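Local coordinates for protein heme peroxidase (Bacteroides thetaiotaomicron, PDB 2GVK) that probably uses heme and hydrogen peroxide to oxidise dyes and other organic substrates, as a member of the dye-decolorizing peroxidase family, at residues 26-31 against 139-144; 108-113 against 262-267. All blocks are in the same frame, centred on the assembly; numbering follows the deposited sequence.

Contact 1: 26-31 against 139-144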
ATOM      1  N   ILE A  26      11.308 -19.289   4.457  1.00 11.47           N
ATOM      2  CA  ILE A  26      11.445 -20.726   4.493  1.00 11.16           C
ATOM      3  C   ILE A  26      12.916 -21.049   4.539  1.00 11.23           C
ATOM      4  O   ILE A  26      13.706 -20.506   3.748  1.00 11.49           O
ATOM      5  CB  ILE A  26      10.839 -21.414   3.250  1.00 11.20           C
ATOM      6  CG1 ILE A  26       9.340 -21.168   3.173  1.00 11.67           C
ATOM      7  CG2 ILE A  26      11.118 -22.905   3.311  1.00 11.90           C
ATOM      8  CD1 ILE A  26       8.680 -21.784   1.971  1.00 12.35           C
ATOM      9  N   PHE A  27      13.311 -21.822   5.536  1.00 11.22           N
ATOM     10  CA  PHE A  27      14.688 -22.378   5.619  1.00 11.12           C
ATOM     11  C   PHE A  27      14.612 -23.877   5.348  1.00 10.77           C
ATOM     12  O   PHE A  27      13.966 -24.615   6.101  1.00 10.96           O
ATOM     13  CB  PHE A  27      15.314 -22.175   7.005  1.00 11.37           C
ATOM     14  CG  PHE A  27      15.371 -20.745   7.457  1.00 12.13           C
ATOM     15  CD1 PHE A  27      16.441 -19.948   7.128  1.00 13.19           C
ATOM     16  CD2 PHE A  27      14.409 -20.242   8.333  1.00 14.24           C
ATOM     17  CE1 PHE A  27      16.531 -18.654   7.632  1.00 14.67           C
ATOM     18  CE2 PHE A  27      14.493 -18.965   8.803  1.00 13.66           C
ATOM     19  CZ  PHE A  27      15.582 -18.185   8.476  1.00 13.51           C
ATOM     20  N   ILE A  28      15.272 -24.328   4.289  1.00 10.43           N
ATOM     21  CA  ILE A  28      15.331 -25.755   3.972  1.00 10.71           C
ATOM     22  C   ILE A  28      16.778 -26.250   3.951  1.00 10.63           C
ATOM     23  O   ILE A  28      17.621 -25.681   3.281  1.00 10.81           O
ATOM     24  CB  ILE A  28      14.684 -26.051   2.605  1.00 10.60           C
ATOM     25  CG1 ILE A  28      13.175 -25.844   2.681  1.00 13.36           C
ATOM     26  CG2 ILE A  28      14.977 -27.434   2.188  1.00 11.64           C
ATOM     27  CD1 ILE A  28      12.498 -25.835   1.337  1.00 14.94           C
ATOM     28  N   VAL A  29      17.047 -27.314   4.709  1.00 10.65           N
ATOM     29  CA  VAL A  29      18.311 -27.992   4.652  1.00 10.81           C
ATOM     30  C   VAL A  29      18.073 -29.401   4.133  1.00 10.66           C
ATOM     31  O   VAL A  29      17.220 -30.132   4.647  1.00 10.80           O
ATOM     32  CB  VAL A  29      19.006 -28.041   6.027  1.00 10.78           C
ATOM     33  CG1 VAL A  29      20.282 -28.863   5.967  1.00 12.32           C
ATOM     34  CG2 VAL A  29      19.306 -26.637   6.496  1.00 11.59           C
ATOM     35  N   TYR A  30      18.785 -29.736   3.066  1.00 10.56           N
ATOM     36  CA  TYR A  30      18.710 -31.038   2.435  1.00 10.59           C
ATOM     37  C   TYR A  30      20.014 -31.793   2.628  1.00 10.91           C
ATOM     38  O   TYR A  30      21.092 -31.193   2.619  1.00 10.90           O
ATOM     39  CB  TYR A  30      18.525 -30.877   0.935  1.00 10.74           C
ATOM     40  CG  TYR A  30      17.153 -30.458   0.454  1.00  9.76           C
ATOM     41  CD1 TYR A  30      16.061 -31.258   0.668  1.00 11.40           C
ATOM     42  CD2 TYR A  30      17.014 -29.398  -0.443  1.00 10.72           C
ATOM     43  CE1 TYR A  30      14.816 -30.961   0.091  1.00 11.39           C
ATOM     44  CE2 TYR A  30      15.782 -29.095  -1.010  1.00 11.23           C
ATOM     45  CZ  TYR A  30      14.692 -29.880  -0.732  1.00 12.51           C
ATOM     46  OH  TYR A  30      13.484 -29.628  -1.337  1.00 13.83           O
ATOM     47  N   ASN A  31      19.927 -33.119   2.689  1.00 11.33           N
ATOM     48  CA  ASN A  31      21.082 -33.972   2.469  1.00 11.51           C
ATOM     49  C   ASN A  31      20.991 -34.572   1.073  1.00 11.69           C
ATOM     50  O   ASN A  31      19.908 -34.828   0.576  1.00 11.53           O
ATOM     51  CB  ASN A  31      21.135 -35.101   3.483  1.00 11.58           C
ATOM     52  CG  ASN A  31      21.905 -34.737   4.739  1.00 13.77           C
ATOM     53  OD1 ASN A  31      22.549 -33.691   4.816  1.00 13.60           O
ATOM     54  ND2 ASN A  31      21.826 -35.613   5.751  1.00 16.16           N
ATOM     55  N   VAL A 139      16.458 -32.647   5.720  1.00 12.16           N
ATOM     56  CA  VAL A 139      17.012 -32.661   7.047  1.00 12.16           C
ATOM     57  C   VAL A 139      16.176 -31.769   7.964  1.00 11.96           C
ATOM     58  O   VAL A 139      15.829 -32.161   9.050  1.00 12.30           O
ATOM     59  CB  VAL A 139      18.505 -32.194   7.054  1.00 12.20           C
ATOM     60  CG1 VAL A 139      19.026 -32.084   8.465  1.00 14.09           C
ATOM     61  CG2 VAL A 139      19.342 -33.139   6.253  1.00 13.42           C
ATOM     62  N   ASP A 140      15.862 -30.566   7.501  1.00 12.10           N
ATOM     63  CA  ASP A 140      14.984 -29.662   8.240  1.00 12.20           C
ATOM     64  C   ASP A 140      14.297 -28.695   7.307  1.00 11.87           C
ATOM     65  O   ASP A 140      14.883 -28.237   6.321  1.00 11.72           O
ATOM     66  CB  ASP A 140      15.769 -28.848   9.279  1.00 12.38           C
ATOM     67  CG  ASP A 140      14.866 -27.946  10.101  1.00 15.27           C
ATOM     68  OD1 ASP A 140      14.082 -28.492  10.897  1.00 18.53           O
ATOM     69  OD2 ASP A 140      14.819 -26.704   9.831  1.00 16.15           O
ATOM     70  N   GLU A 141      13.031 -28.430   7.591  1.00 11.98           N
ATOM     71  CA  GLU A 141      12.318 -27.287   7.004  1.00 11.94           C
ATOM     72  C   GLU A 141      11.668 -26.506   8.109  1.00 12.04           C
ATOM     73  O   GLU A 141      10.955 -27.070   8.945  1.00 12.61           O
ATOM     74  CB  GLU A 141      11.261 -27.735   5.998  1.00 11.90           C
ATOM     75  CG  GLU A 141      10.514 -26.575   5.351  1.00 12.77           C
ATOM     76  CD  GLU A 141       9.648 -26.996   4.144  1.00 15.75           C
ATOM     77  OE1 GLU A 141       9.905 -28.071   3.550  1.00 18.94           O
ATOM     78  OE2 GLU A 141       8.686 -26.255   3.821  1.00 18.06           O
ATOM     79  N   THR A 142      11.989 -25.231   8.174  1.00 11.66           N
ATOM     80  CA  THR A 142      11.412 -24.345   9.156  1.00 11.85           C
ATOM     81  C   THR A 142      10.821 -23.134   8.462  1.00 12.26           C
ATOM     82  O   THR A 142      11.440 -22.544   7.548  1.00 12.69           O
ATOM     83  CB  THR A 142      12.467 -23.889  10.195  1.00 12.13           C
ATOM     84  OG1 THR A 142      13.005 -25.039  10.874  1.00 13.27           O
ATOM     85  CG2 THR A 142      11.851 -22.959  11.219  1.00 15.10           C
ATOM     86  N   HIS A 143       9.608 -22.775   8.868  1.00 12.34           N
ATOM     87  CA  HIS A 143       8.953 -21.592   8.358  1.00 12.73           C
ATOM     88  C   HIS A 143       9.003 -20.506   9.393  1.00 13.44           C
ATOM     89  O   HIS A 143       8.634 -20.722  10.538  1.00 13.72           O
ATOM     90  CB  HIS A 143       7.512 -21.891   8.011  1.00 12.79           C
ATOM     91  CG  HIS A 143       7.350 -22.962   6.996  1.00 14.63           C
ATOM     92  ND1 HIS A 143       6.160 -23.615   6.791  1.00 21.65           N
ATOM     93  CD2 HIS A 143       8.246 -23.546   6.171  1.00 16.95           C
ATOM     94  CE1 HIS A 143       6.321 -24.531   5.849  1.00 22.04           C
ATOM     95  NE2 HIS A 143       7.580 -24.512   5.463  1.00 16.73           N
ATOM     96  N   GLY A 144       9.424 -19.326   8.982  1.00 13.91           N
ATOM     97  CA  GLY A 144       9.534 -18.185   9.892  1.00 14.17           C
ATOM     98  C   GLY A 144       8.688 -17.013   9.454  1.00 13.66           C
ATOM     99  O   GLY A 144       8.117 -17.004   8.354  1.00 13.56           O
TER
HETATM  100  O   HOH W   1      16.258 -25.526   7.949  1.00 18.33           O

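Contact 2: 108-113 against 262-267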
ATOM      1  N   ASP A 108      23.663 -30.657   3.593  1.00 10.75           N
ATOM      2  CA  ASP A 108      24.463 -30.574   2.362  1.00 10.64           C
ATOM      3  C   ASP A 108      24.098 -29.357   1.526  1.00 10.63           C
ATOM      4  O   ASP A 108      24.963 -28.756   0.903  1.00 10.84           O
ATOM      5  CB  ASP A 108      24.280 -31.827   1.525  1.00 10.52           C
ATOM      6  CG  ASP A 108      24.906 -33.080   2.168  1.00 11.98           C
ATOM      7  OD1 ASP A 108      25.900 -32.953   2.931  1.00 12.19           O
ATOM      8  OD2 ASP A 108      24.433 -34.207   1.859  1.00 13.22           O
ATOM      9  N   LEU A 109      22.792 -29.046   1.472  1.00 10.82           N
ATOM     10  CA  LEU A 109      22.283 -27.883   0.741  1.00 10.82           C
ATOM     11  C   LEU A 109      21.426 -27.043   1.653  1.00 10.72           C
ATOM     12  O   LEU A 109      20.610 -27.577   2.411  1.00 11.01           O
ATOM     13  CB  LEU A 109      21.428 -28.308  -0.466  1.00 11.08           C
ATOM     14  CG  LEU A 109      22.060 -29.170  -1.551  1.00 12.54           C
ATOM     15  CD1 LEU A 109      21.017 -29.458  -2.627  1.00 14.07           C
ATOM     16  CD2 LEU A 109      23.314 -28.511  -2.160  1.00 12.47           C
ATOM     17  N   LEU A 110      21.586 -25.722   1.556  1.00 10.59           N
ATOM     18  CA  LEU A 110      20.718 -24.770   2.249  1.00 10.66           C
ATOM     19  C   LEU A 110      20.009 -23.869   1.259  1.00 10.78           C
ATOM     20  O   LEU A 110      20.636 -23.304   0.363  1.00 10.90           O
ATOM     21  CB  LEU A 110      21.531 -23.888   3.219  1.00 11.05           C
ATOM     22  CG  LEU A 110      20.764 -22.691   3.856  1.00 11.67           C
ATOM     23  CD1 LEU A 110      19.744 -23.141   4.873  1.00 12.13           C
ATOM     24  CD2 LEU A 110      21.740 -21.711   4.479  1.00 13.88           C
ATOM     25  N   PHE A 111      18.695 -23.735   1.430  1.00 10.70           N
ATOM     26  CA  PHE A 111      17.925 -22.713   0.720  1.00 10.75           C
ATOM     27  C   PHE A 111      17.286 -21.807   1.729  1.00 10.75           C
ATOM     28  O   PHE A 111      16.618 -22.275   2.668  1.00 10.70           O
ATOM     29  CB  PHE A 111      16.847 -23.357  -0.196  1.00 10.83           C
ATOM     30  CG  PHE A 111      17.414 -24.132  -1.336  1.00 12.01           C
ATOM     31  CD1 PHE A 111      17.912 -23.490  -2.441  1.00 11.72           C
ATOM     32  CD2 PHE A 111      17.497 -25.523  -1.285  1.00 11.29           C
ATOM     33  CE1 PHE A 111      18.449 -24.205  -3.500  1.00 10.03           C
ATOM     34  CE2 PHE A 111      18.037 -26.247  -2.362  1.00 11.91           C
ATOM     35  CZ  PHE A 111      18.507 -25.590  -3.451  1.00 10.54           C
ATOM     36  N   HIS A 112      17.530 -20.503   1.566  1.00 10.53           N
ATOM     37  CA  HIS A 112      16.967 -19.476   2.426  1.00 10.83           C
ATOM     38  C   HIS A 112      16.083 -18.600   1.541  1.00 11.01           C
ATOM     39  O   HIS A 112      16.579 -17.836   0.709  1.00 11.43           O
ATOM     40  CB  HIS A 112      18.102 -18.688   3.086  1.00 10.99           C
ATOM     41  CG  HIS A 112      17.652 -17.508   3.900  1.00 11.03           C
ATOM     42  ND1 HIS A 112      18.460 -16.397   4.107  1.00 12.16           N
ATOM     43  CD2 HIS A 112      16.521 -17.286   4.600  1.00 13.05           C
ATOM     44  CE1 HIS A 112      17.828 -15.542   4.885  1.00 13.30           C
ATOM     45  NE2 HIS A 112      16.638 -16.041   5.183  1.00 12.10           N
ATOM     46  N   ILE A 113      14.756 -18.763   1.705  1.00 10.87           N
ATOM     47  CA  ILE A 113      13.771 -18.182   0.815  1.00 11.45           C
ATOM     48  C   ILE A 113      12.953 -17.146   1.587  1.00 11.51           C
ATOM     49  O   ILE A 113      12.404 -17.453   2.632  1.00 11.32           O
ATOM     50  CB  ILE A 113      12.793 -19.269   0.261  1.00 11.42           C
ATOM     51  CG1 ILE A 113      13.538 -20.551  -0.087  1.00 13.18           C
ATOM     52  CG2 ILE A 113      12.046 -18.732  -0.942  1.00 12.60           C
ATOM     53  CD1 ILE A 113      12.645 -21.683  -0.615  1.00 14.39           C
ATOM     54  N   TYR A 262      15.347 -19.067  14.533  1.00 11.76           N
ATOM     55  CA  TYR A 262      16.214 -19.622  13.527  1.00 11.60           C
ATOM     56  C   TYR A 262      17.294 -18.597  13.225  1.00 11.42           C
ATOM     57  O   TYR A 262      17.032 -17.559  12.619  1.00 11.50           O
ATOM     58  CB  TYR A 262      15.415 -19.985  12.250  1.00 11.66           C
ATOM     59  CG  TYR A 262      16.100 -21.020  11.366  1.00 12.39           C
ATOM     60  CD1 TYR A 262      17.213 -20.675  10.603  1.00 13.69           C
ATOM     61  CD2 TYR A 262      15.658 -22.346  11.318  1.00 14.30           C
ATOM     62  CE1 TYR A 262      17.863 -21.598   9.840  1.00 12.55           C
ATOM     63  CE2 TYR A 262      16.311 -23.286  10.533  1.00 13.07           C
ATOM     64  CZ  TYR A 262      17.434 -22.895   9.810  1.00 13.75           C
ATOM     65  OH  TYR A 262      18.103 -23.804   9.004  1.00 16.33           O
ATOM     66  N   PHE A 263      18.485 -18.848  13.759  1.00 11.45           N
ATOM     67  CA  PHE A 263      19.623 -17.994  13.521  1.00 11.61           C
ATOM     68  C   PHE A 263      20.221 -18.275  12.177  1.00 11.17           C
ATOM     69  O   PHE A 263      20.466 -19.444  11.818  1.00 11.08           O
ATOM     70  CB  PHE A 263      20.696 -18.217  14.594  1.00 11.76           C
ATOM     71  CG  PHE A 263      21.988 -17.529  14.291  1.00 12.92           C
ATOM     72  CD1 PHE A 263      22.143 -16.198  14.557  1.00 16.60           C
ATOM     73  CD2 PHE A 263      23.008 -18.191  13.652  1.00 15.97           C
ATOM     74  CE1 PHE A 263      23.354 -15.518  14.215  1.00 17.17           C
ATOM     75  CE2 PHE A 263      24.212 -17.512  13.316  1.00 14.64           C
ATOM     76  CZ  PHE A 263      24.362 -16.191  13.624  1.00 15.68           C
ATOM     77  N   ILE A 264      20.479 -17.213  11.414  1.00 10.96           N
ATOM     78  CA  ILE A 264      21.224 -17.333  10.189  1.00 10.84           C
ATOM     79  C   ILE A 264      22.153 -16.112  10.074  1.00 10.98           C
ATOM     80  O   ILE A 264      21.724 -14.975  10.232  1.00 11.45           O
ATOM     81  CB  ILE A 264      20.283 -17.472   8.956  1.00 11.02           C
ATOM     82  CG1 ILE A 264      21.084 -17.639   7.686  1.00 11.04           C
ATOM     83  CG2 ILE A 264      19.327 -16.271   8.858  1.00 13.36           C
ATOM     84  CD1 ILE A 264      20.302 -18.199   6.559  1.00 10.35           C
ATOM     85  N   GLY A 265      23.437 -16.378   9.871  1.00 11.03           N
ATOM     86  CA  GLY A 265      24.453 -15.342   9.835  1.00 10.86           C
ATOM     87  C   GLY A 265      25.344 -15.493   8.628  1.00 10.73           C
ATOM     88  O   GLY A 265      25.954 -16.559   8.425  1.00 10.68           O
ATOM     89  N   TYR A 266      25.356 -14.465   7.789  1.00 10.62           N
ATOM     90  CA  TYR A 266      26.208 -14.406   6.607  1.00 10.67           C
ATOM     91  C   TYR A 266      27.484 -13.618   6.914  1.00 10.35           C
ATOM     92  O   TYR A 266      27.434 -12.489   7.490  1.00 10.38           O
ATOM     93  CB  TYR A 266      25.475 -13.719   5.460  1.00 10.67           C
ATOM     94  CG  TYR A 266      24.295 -14.475   4.904  1.00  9.91           C
ATOM     95  CD1 TYR A 266      24.460 -15.378   3.869  1.00 12.09           C
ATOM     96  CD2 TYR A 266      23.013 -14.251   5.375  1.00 11.50           C
ATOM     97  CE1 TYR A 266      23.392 -16.067   3.327  1.00 12.31           C
ATOM     98  CE2 TYR A 266      21.909 -14.951   4.837  1.00 10.51           C
ATOM     99  CZ  TYR A 266      22.107 -15.836   3.796  1.00 11.79           C
ATOM    100  OH  TYR A 266      21.037 -16.518   3.224  1.00 12.93           O
ATOM    101  N   ALA A 267      28.634 -14.165   6.501  1.00 10.12           N
ATOM    102  CA  ALA A 267      29.935 -13.552   6.839  1.00 10.01           C
ATOM    103  C   ALA A 267      30.927 -13.655   5.715  1.00 10.39           C
ATOM    104  O   ALA A 267      31.052 -14.709   5.071  1.00 10.24           O
ATOM    105  CB  ALA A 267      30.510 -14.198   8.061  1.00  9.85           C
TER

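Contact 1: 26-31 against 139-144
F27 and T142 form a hydrogen-bonded antiparallel pair: F27 N donates to T142 O over 2.8 Å, nearly straight at 176°, and T142 N returns a bond to F27 O. V29 N continues the register by donating to D140 O over 2.9 Å. At the far end V29 O is gripped twice, by V139 N at 2.8 Å and by D140 N at 3.2 Å, both donors coming from the same face of the carbonyl plane. Because V139 and D140 both face V29, this is a classic beta bulge.

Two side-chain bonds within 139-144 lie on opposite faces of the sheet. T142 OG1 donates over 2.7 Å to D140 OD2, which accepts on its syn lone pair. On the face of I26 and I28, H143 NE2 donates to E141 OE2 over 2.6 Å; the oxygen lies in the ring plane, while the nitrogen meets it on its anti side, slightly out of the carboxylate plane. This bond should restrict rotation of the imidazole, whose CD2 lies 4.0 Å from I26 CG1. The extended chain of E141, with CG anti to the backbone N (chi1 -179°), runs beside I28 and points the same way, which lays CG and the start of the carboxylate against I28 CG1. At the bulge, V139 CG2 presses on the amide of N31, 3.4 Å from N31 CG.

Strand 136-145 is outermost in the chain's antiparallel sheet, and 24-32 is bonded on its other side to 109-115. M118 and C121 of helix 118-131 lie against I26, and E141 OE1 hydrogen-bonds S255 OG of a second subunit. On the other face V29, D140 and T142 touch Y262 of strand 258-267, and D140 OD1 forms a salt bridge with K192.

Contact 2: 108-113 against 262-267
Y262 begins the contact lightly, its OH 4.5 Å from L110 CD1. Two residues on, I264 reaches across with CD1, which lies over the face of the H112 ring, 3.9 Å from its centroid, a CH-pi contact. The methyl sits toward the rim, nearest to ND1, and it also approaches L110 CD2 at 4.3 Å. An extended I264 side chain, with chi2 near anti at 162°, carries CD1 to the H112 ring. Y266 supplies the polar link: its OH and H112 ND1 are 2.7 Å apart in a hydrogen bond close to straight, each atom near the plane of the other's ring. The rings meet rim to rim, their planes 25° apart. An alanine in place of H112 would probably leave the Y266 hydroxyl without this partner and open a gap beneath the I264 methyl. T68 OG1 is a second partner of that hydroxyl. The axes of segments 109-113 and 262-267 pass 11.0 Å apart at 100°, so side chains bridge the interior of the family's beta-barrel fold. V188 of strand 186-195 packs on L110, I264 and Y266, while F27 of strand 24-32 meets the rings of H112 and Y262.

Overall arrangement
Contact 1 joins adjacent strands through their backbones, whereas contact 2 joins non-adjacent strands of the same sheet through side chains alone. Their places differ accordingly: contact 1 is partly buried, its centre about 12 Å from the chain centre, and one face meets a second subunit; contact 2 is wholly buried, about 4 Å from that centre. Charged groups take part in the first, while the second relies on methyls, aromatic rings and one hydrogen bond. Strands 24-32 and 109-115 are neighbours, which ties the two together, and Y30 O lies 2.8 Å from D108 N, a probable hydrogen bond. Contact 2 also connects the N-terminal and C-terminal family regions.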